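Local structure of DUF1116 domain-containing protein (Enterococcus faecalis, 3CLQ) at residues R20-K25 with K350-V355; C243-G248 with T310-V315. The protein is of unknown function but is probably related to the AllG subunit of oxamate carbamoyltransferase. All coordinates share one frame; numbering follows the deposited sequence.

Contact 1 of 2, residues R20-K25 with K350-V355; sequences RIIQSK and KENPNV
I22, on the last turn of helix 6-23, packs its branched side chain against strand 348-352 and the turn that follows. With CG1 beside the backbone N (chi1 -76°), CG2 lies anti to it and faces the amide of N352, approaching N352 OD1 at 3.5 Å, while I22 CG1 lies 3.9 Å from N352 CB as the two side chains run past each other in opposite directions. I22 CD1 reaches back to the aliphatic part of K350, 3.8 Å from K350 CG, the two chains crossing at about a right angle. A beta-branched residue suits this place because its two arms spread over several neighbours at once. No hydrogen bond crosses between the segments. N352 to V355 form a type I beta turn, which opens with an Asx turn: N352 OD1 accepts from N354 N at 2.9 Å, the donor standing above the amide plane, and this bond holds the amide in the place where I22 meets it. Whereas I22 is buried and touched along its whole side chain, the partners toward solvent give it little. P353, whose ring suits the second position of such a turn, is exposed and offers its CD, 4.0 Å from I22 CG2. Partly exposed N354 brings ND2 to 3.7 Å from I22 O without a hydrogen bond between them, and K350, also partly exposed, takes its charged end past the isoleucine to a salt bridge with E15.

Contact 2 of 2, residues C243-G248 with T310-V315; sequences CALDAG and TETYGV
L245 and A244, neighbours on helix 234-247, meet T312 and Y313, neighbours at the end of the short helix 309-313. The alanine methyl gives the closest approach, A244 CB to Y313 CE1 at 3.6 Å, and comes at the ring obliquely; its small size lets the helix backbone come near the aromatic. L245 CD2 lies at the edge of the same ring, near its plane, and touches Y313 CB at 3.7 Å. L245 CG packs on the T312 methyl, 3.8 Å from T312 CG2, and L245 CD2 bridges the two residues. All four are buried, and the contact between them is made without a hydrogen bond. Two helix ends from distant parts of the sequence thus join through one small apolar patch in the interior of the chain. The torsions set the partners: Y313 CG is anti to the backbone N (chi1 179°), which carries the ring to A244, and T312 also has CG2 anti to its N, turning the methyl to L245. The threonine hydroxyl instead bonds to A308 O, four residues back and just ahead of the helix, which gives this buried group a partner. Farther out, G314 leaves the helix with a positive phi of 130°, where a side chain would jam against the preceding carbonyl. T310 O receives both G314 N, at 3.1 Å, and V315 N, at 2.9 Å, closing the helix end just beyond Y313. On the other helix, G248 N bonds to L245 O at 2.8 Å.

The centres of the two contacts lie about 9 Å apart, and both segments of contact 2 fall between the two of contact 1 in the sequence: 20-25 comes first, then 243-248, 310-315 and finally 350-355. They also touch. R20 NH1 probably hydrogen-bonds to A247 O at 3.3 Å, S24 packs on A244 and A247, and N352 ND2 lies 3.5 Å from Y313 OH. The ends of helices 6-23, 234-247 and 309-313 therefore gather beside strand 348-352, an edge of its three-stranded antiparallel sheet within the chain. The packing continues from a partly buried contact 1 into the interior at contact 2, bringing the start of the chain together with its later part.

Contact 1 of 2, residues R20-K25 with K350-V355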
ATOM      1  N   ARG B  20      -9.567  23.064 -13.420  1.00 49.53           N
ATOM      2  CA  ARG B  20     -10.236  22.990 -12.143  1.00 50.61           C
ATOM      3  C   ARG B  20     -10.090  21.580 -11.592  1.00 51.53           C
ATOM      4  O   ARG B  20      -9.578  21.388 -10.498  1.00 54.31           O
ATOM      5  CB  ARG B  20     -11.682  23.404 -12.236  1.00 50.77           C
ATOM      6  CG  ARG B  20     -11.864  24.863 -12.586  1.00 51.28           C
ATOM      7  CD  ARG B  20     -13.237  25.314 -12.177  1.00 51.13           C
ATOM      8  NE  ARG B  20     -13.157  26.606 -11.514  1.00 52.64           N
ATOM      9  CZ  ARG B  20     -13.932  27.003 -10.506  1.00 52.41           C
ATOM     10  NH1 ARG B  20     -14.872  26.211  -9.999  1.00 52.00           N
ATOM     11  NH2 ARG B  20     -13.755  28.211 -10.005  1.00 53.14           N
ATOM     12  N   ILE B  21     -10.470  20.596 -12.381  1.00 51.25           N
ATOM     13  CA  ILE B  21     -10.411  19.211 -11.976  1.00 50.47           C
ATOM     14  C   ILE B  21      -9.042  18.852 -11.428  1.00 51.05           C
ATOM     15  O   ILE B  21      -8.920  18.349 -10.311  1.00 51.35           O
ATOM     16  CB  ILE B  21     -10.762  18.335 -13.183  1.00 50.30           C
ATOM     17  CG1 ILE B  21     -12.166  18.690 -13.674  1.00 49.61           C
ATOM     18  CG2 ILE B  21     -10.608  16.835 -12.879  1.00 49.65           C
ATOM     19  CD1 ILE B  21     -12.501  18.141 -15.072  1.00 50.23           C
ATOM     20  N   ILE B  22      -8.001  19.135 -12.200  1.00 51.53           N
ATOM     21  CA  ILE B  22      -6.639  18.757 -11.792  1.00 51.05           C
ATOM     22  C   ILE B  22      -6.220  19.450 -10.509  1.00 52.15           C
ATOM     23  O   ILE B  22      -5.609  18.835  -9.632  1.00 54.28           O
ATOM     24  CB  ILE B  22      -5.618  19.088 -12.898  1.00 50.40           C
ATOM     25  CG1 ILE B  22      -5.696  18.063 -14.029  1.00 48.75           C
ATOM     26  CG2 ILE B  22      -4.191  19.192 -12.338  1.00 50.03           C
ATOM     27  CD1 ILE B  22      -5.065  18.555 -15.314  1.00 47.99           C
ATOM     28  N   GLN B  23      -6.541  20.733 -10.384  1.00 51.78           N
ATOM     29  CA  GLN B  23      -6.114  21.489  -9.211  1.00 51.50           C
ATOM     30  C   GLN B  23      -7.037  21.424  -7.991  1.00 51.94           C
ATOM     31  O   GLN B  23      -6.679  21.926  -6.929  1.00 51.53           O
ATOM     32  CB  GLN B  23      -5.880  22.938  -9.591  1.00 50.99           C
ATOM     33  CG  GLN B  23      -4.840  23.072 -10.647  1.00 50.91           C
ATOM     34  CD  GLN B  23      -4.520  24.513 -10.963  1.00 50.80           C
ATOM     35  OE1 GLN B  23      -3.486  24.803 -11.559  1.00 51.56           O
ATOM     36  NE2 GLN B  23      -5.400  25.422 -10.569  1.00 50.21           N
ATOM     37  N   SER B  24      -8.235  20.862  -8.138  1.00 51.70           N
ATOM     38  CA  SER B  24      -9.056  20.610  -6.973  1.00 51.46           C
ATOM     39  C   SER B  24      -8.263  19.816  -5.970  1.00 52.83           C
ATOM     40  O   SER B  24      -7.419  19.004  -6.338  1.00 53.91           O
ATOM     41  CB  SER B  24     -10.278  19.816  -7.336  1.00 50.64           C
ATOM     42  OG  SER B  24     -11.154  20.628  -8.068  1.00 51.62           O
ATOM     43  N   LYS B  25      -8.547  20.042  -4.695  1.00 53.46           N
ATOM     44  CA  LYS B  25      -7.862  19.338  -3.650  1.00 54.35           C
ATOM     45  C   LYS B  25      -8.875  18.961  -2.588  1.00 53.38           C
ATOM     46  O   LYS B  25      -9.055  19.666  -1.609  1.00 52.34           O
ATOM     47  CB  LYS B  25      -6.747  20.207  -3.080  1.00 56.63           C
ATOM     48  CG  LYS B  25      -5.436  19.476  -2.910  1.00 58.90           C
ATOM     49  CD  LYS B  25      -4.218  20.376  -3.214  1.00 59.94           C
ATOM     50  CE  LYS B  25      -3.791  21.200  -2.024  1.00 61.28           C
ATOM     51  NZ  LYS B  25      -3.637  20.405  -0.757  1.00 62.04           N
ATOM     52  N   LYS B 350      -5.801  16.394 -20.822  1.00 55.26           N
ATOM     53  CA  LYS B 350      -4.358  16.374 -20.496  1.00 57.34           C
ATOM     54  C   LYS B 350      -4.101  15.486 -19.290  1.00 57.01           C
ATOM     55  O   LYS B 350      -5.049  15.069 -18.637  1.00 57.33           O
ATOM     56  CB  LYS B 350      -3.777  17.779 -20.255  1.00 57.90           C
ATOM     57  CG  LYS B 350      -4.288  18.488 -19.003  1.00 58.61           C
ATOM     58  CD  LYS B 350      -3.518  19.787 -18.718  1.00 58.46           C
ATOM     59  CE  LYS B 350      -3.858  20.886 -19.727  1.00 58.80           C
ATOM     60  NZ  LYS B 350      -3.321  22.202 -19.277  1.00 59.43           N
ATOM     61  N   GLU B 351      -2.829  15.182 -19.021  1.00 57.13           N
ATOM     62  CA  GLU B 351      -2.422  14.367 -17.855  1.00 57.09           C
ATOM     63  C   GLU B 351      -2.469  15.188 -16.571  1.00 56.89           C
ATOM     64  O   GLU B 351      -2.031  16.326 -16.537  1.00 58.03           O
ATOM     65  CB  GLU B 351      -0.987  13.833 -18.006  1.00 56.38           C
ATOM     66  CG  GLU B 351      -0.669  13.151 -19.325  1.00 57.03           C
ATOM     67  CD  GLU B 351       0.789  12.653 -19.412  1.00 57.68           C
ATOM     68  OE1 GLU B 351       1.518  12.674 -18.386  1.00 57.07           O
ATOM     69  OE2 GLU B 351       1.209  12.237 -20.523  1.00 58.62           O
ATOM     70  N   ASN B 352      -2.992  14.608 -15.502  1.00 56.66           N
ATOM     71  CA  ASN B 352      -2.884  15.224 -14.192  1.00 55.41           C
ATOM     72  C   ASN B 352      -1.484  14.983 -13.597  1.00 55.02           C
ATOM     73  O   ASN B 352      -1.161  13.861 -13.219  1.00 55.26           O
ATOM     74  CB  ASN B 352      -3.946  14.616 -13.292  1.00 54.58           C
ATOM     75  CG  ASN B 352      -3.952  15.220 -11.929  1.00 54.81           C
ATOM     76  OD1 ASN B 352      -3.051  15.987 -11.576  1.00 56.57           O
ATOM     77  ND2 ASN B 352      -4.967  14.896 -11.139  1.00 53.66           N
ATOM     78  N   PRO B 353      -0.648  16.029 -13.496  1.00 54.78           N
ATOM     79  CA  PRO B 353       0.716  15.794 -12.960  1.00 54.48           C
ATOM     80  C   PRO B 353       0.775  15.423 -11.458  1.00 55.07           C
ATOM     81  O   PRO B 353       1.757  14.830 -10.992  1.00 56.38           O
ATOM     82  CB  PRO B 353       1.437  17.124 -13.226  1.00 53.39           C
ATOM     83  CG  PRO B 353       0.364  18.146 -13.299  1.00 53.61           C
ATOM     84  CD  PRO B 353      -0.878  17.444 -13.850  1.00 54.28           C
ATOM     85  N   ASN B 354      -0.275  15.752 -10.715  1.00 54.64           N
ATOM     86  CA  ASN B 354      -0.326  15.511  -9.284  1.00 53.37           C
ATOM     87  C   ASN B 354      -0.651  14.069  -8.926  1.00 52.86           C
ATOM     88  O   ASN B 354      -0.629  13.703  -7.753  1.00 52.42           O
ATOM     89  CB  ASN B 354      -1.396  16.414  -8.667  1.00 54.12           C
ATOM     90  CG  ASN B 354      -1.039  17.879  -8.763  1.00 54.28           C
ATOM     91  OD1 ASN B 354      -0.013  18.292  -8.261  1.00 54.77           O
ATOM     92  ND2 ASN B 354      -1.884  18.675  -9.422  1.00 55.29           N
ATOM     93  N   VAL B 355      -0.993  13.267  -9.930  1.00 52.19           N
ATOM     94  CA  VAL B 355      -1.375  11.868  -9.730  1.00 51.83           C
ATOM     95  C   VAL B 355      -0.857  11.030 -10.903  1.00 52.27           C
ATOM     96  O   VAL B 355      -1.339  11.153 -12.034  1.00 52.51           O
ATOM     97  CB  VAL B 355      -2.904  11.724  -9.647  1.00 50.70           C
ATOM     98  CG1 VAL B 355      -3.317  10.281  -9.359  1.00 49.52           C
ATOM     99  CG2 VAL B 355      -3.451  12.659  -8.620  1.00 49.77           C
TER

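Contact 2 of 2, residues C243-G248 with T310-V315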
ATOM      1  N   CYS B 243     -15.911  15.442  -5.869  1.00 58.55           N
ATOM      2  CA  CYS B 243     -15.520  16.758  -5.421  1.00 58.06           C
ATOM      3  C   CYS B 243     -14.675  17.492  -6.470  1.00 57.15           C
ATOM      4  O   CYS B 243     -14.948  18.647  -6.767  1.00 57.60           O
ATOM      5  CB  CYS B 243     -14.788  16.649  -4.098  1.00 59.16           C
ATOM      6  SG  CYS B 243     -14.136  18.209  -3.469  1.00 61.49           S
ATOM      7  N   ALA B 244     -13.670  16.828  -7.035  1.00 55.25           N
ATOM      8  CA  ALA B 244     -12.884  17.422  -8.119  1.00 54.05           C
ATOM      9  C   ALA B 244     -13.711  17.668  -9.394  1.00 53.85           C
ATOM     10  O   ALA B 244     -13.790  18.793  -9.897  1.00 53.77           O
ATOM     11  CB  ALA B 244     -11.694  16.552  -8.431  1.00 54.18           C
ATOM     12  N   LEU B 245     -14.332  16.617  -9.916  1.00 53.53           N
ATOM     13  CA  LEU B 245     -15.191  16.737 -11.086  1.00 53.36           C
ATOM     14  C   LEU B 245     -16.228  17.890 -11.035  1.00 54.15           C
ATOM     15  O   LEU B 245     -16.324  18.696 -11.969  1.00 52.80           O
ATOM     16  CB  LEU B 245     -15.876  15.418 -11.367  1.00 52.66           C
ATOM     17  CG  LEU B 245     -15.198  14.480 -12.373  1.00 52.30           C
ATOM     18  CD1 LEU B 245     -14.087  15.207 -13.088  1.00 51.39           C
ATOM     19  CD2 LEU B 245     -14.693  13.215 -11.728  1.00 52.60           C
ATOM     20  N   ASP B 246     -16.984  17.991  -9.947  1.00 55.87           N
ATOM     21  CA  ASP B 246     -17.967  19.085  -9.822  1.00 57.77           C
ATOM     22  C   ASP B 246     -17.376  20.480  -9.982  1.00 57.35           C
ATOM     23  O   ASP B 246     -18.084  21.420 -10.388  1.00 56.44           O
ATOM     24  CB  ASP B 246     -18.683  19.030  -8.484  1.00 59.84           C
ATOM     25  CG  ASP B 246     -19.681  17.917  -8.411  1.00 61.73           C
ATOM     26  OD1 ASP B 246     -19.804  17.130  -9.389  1.00 62.76           O
ATOM     27  OD2 ASP B 246     -20.355  17.841  -7.363  1.00 63.20           O
ATOM     28  N   ALA B 247     -16.087  20.625  -9.663  1.00 56.20           N
ATOM     29  CA  ALA B 247     -15.468  21.938  -9.786  1.00 55.79           C
ATOM     30  C   ALA B 247     -15.115  22.222 -11.226  1.00 55.46           C
ATOM     31  O   ALA B 247     -14.882  23.368 -11.594  1.00 55.62           O
ATOM     32  CB  ALA B 247     -14.263  22.063  -8.905  1.00 55.64           C
ATOM     33  N   GLY B 248     -15.076  21.166 -12.030  1.00 55.10           N
ATOM     34  CA  GLY B 248     -14.944  21.297 -13.476  1.00 54.58           C
ATOM     35  C   GLY B 248     -16.270  21.357 -14.231  1.00 54.10           C
ATOM     36  O   GLY B 248     -16.280  21.413 -15.455  1.00 54.57           O
ATOM     37  N   THR B 310     -14.917   7.656 -10.855  1.00 55.24           N
ATOM     38  CA  THR B 310     -13.543   7.290 -10.756  1.00 55.62           C
ATOM     39  C   THR B 310     -12.795   7.329 -12.118  1.00 55.40           C
ATOM     40  O   THR B 310     -11.792   8.018 -12.275  1.00 54.41           O
ATOM     41  CB  THR B 310     -13.533   5.903 -10.077  1.00 56.05           C
ATOM     42  OG1 THR B 310     -13.632   6.088  -8.648  1.00 55.36           O
ATOM     43  CG2 THR B 310     -12.331   5.126 -10.411  1.00 55.97           C
ATOM     44  N   GLU B 311     -13.279   6.600 -13.105  1.00 55.15           N
ATOM     45  CA  GLU B 311     -12.697   6.732 -14.418  1.00 55.77           C
ATOM     46  C   GLU B 311     -13.005   8.088 -15.040  1.00 55.21           C
ATOM     47  O   GLU B 311     -12.241   8.550 -15.905  1.00 55.42           O
ATOM     48  CB  GLU B 311     -13.136   5.587 -15.321  1.00 56.69           C
ATOM     49  CG  GLU B 311     -14.104   4.659 -14.621  1.00 59.02           C
ATOM     50  CD  GLU B 311     -13.465   3.335 -14.242  1.00 60.66           C
ATOM     51  OE1 GLU B 311     -12.539   2.901 -14.957  1.00 60.99           O
ATOM     52  OE2 GLU B 311     -13.904   2.715 -13.243  1.00 62.21           O
ATOM     53  N   THR B 312     -14.094   8.734 -14.607  1.00 53.54           N
ATOM     54  CA  THR B 312     -14.377  10.094 -15.099  1.00 53.02           C
ATOM     55  C   THR B 312     -13.262  11.029 -14.671  1.00 53.82           C
ATOM     56  O   THR B 312     -12.990  11.989 -15.367  1.00 55.16           O
ATOM     57  CB  THR B 312     -15.730  10.715 -14.621  1.00 52.10           C
ATOM     58  OG1 THR B 312     -16.828   9.905 -15.024  1.00 50.28           O
ATOM     59  CG2 THR B 312     -15.928  12.087 -15.243  1.00 52.02           C
ATOM     60  N   TYR B 313     -12.642  10.731 -13.523  1.00 54.06           N
ATOM     61  CA  TYR B 313     -11.571  11.520 -12.910  1.00 53.49           C
ATOM     62  C   TYR B 313     -10.188  11.205 -13.485  1.00 53.09           C
ATOM     63  O   TYR B 313      -9.312  12.062 -13.523  1.00 53.43           O
ATOM     64  CB  TYR B 313     -11.522  11.256 -11.399  1.00 54.54           C
ATOM     65  CG  TYR B 313     -10.416  12.029 -10.671  1.00 54.83           C
ATOM     66  CD1 TYR B 313     -10.523  13.393 -10.436  1.00 54.86           C
ATOM     67  CD2 TYR B 313      -9.260  11.394 -10.257  1.00 54.80           C
ATOM     68  CE1 TYR B 313      -9.509  14.096  -9.794  1.00 55.41           C
ATOM     69  CE2 TYR B 313      -8.247  12.071  -9.614  1.00 54.61           C
ATOM     70  CZ  TYR B 313      -8.370  13.418  -9.380  1.00 55.49           C
ATOM     71  OH  TYR B 313      -7.355  14.088  -8.715  1.00 55.71           O
ATOM     72  N   GLY B 314      -9.986   9.959 -13.877  1.00 52.71           N
ATOM     73  CA  GLY B 314      -8.751   9.530 -14.500  1.00 52.21           C
ATOM     74  C   GLY B 314      -8.248   8.291 -13.806  1.00 52.55           C
ATOM     75  O   GLY B 314      -7.201   7.758 -14.142  1.00 51.97           O
ATOM     76  N   VAL B 315      -8.998   7.818 -12.825  1.00 53.10           N
ATOM     77  CA  VAL B 315      -8.533   6.663 -12.119  1.00 54.13           C
ATOM     78  C   VAL B 315      -9.423   5.413 -12.380  1.00 55.48           C
ATOM     79  O   VAL B 315     -10.154   5.377 -13.374  1.00 57.34           O
ATOM     80  CB  VAL B 315      -8.185   7.060 -10.669  1.00 54.84           C
ATOM     81  CG1 VAL B 315      -9.289   6.734  -9.700  1.00 55.49           C
ATOM     82  CG2 VAL B 315      -6.917   6.422 -10.289  1.00 55.40           C
TER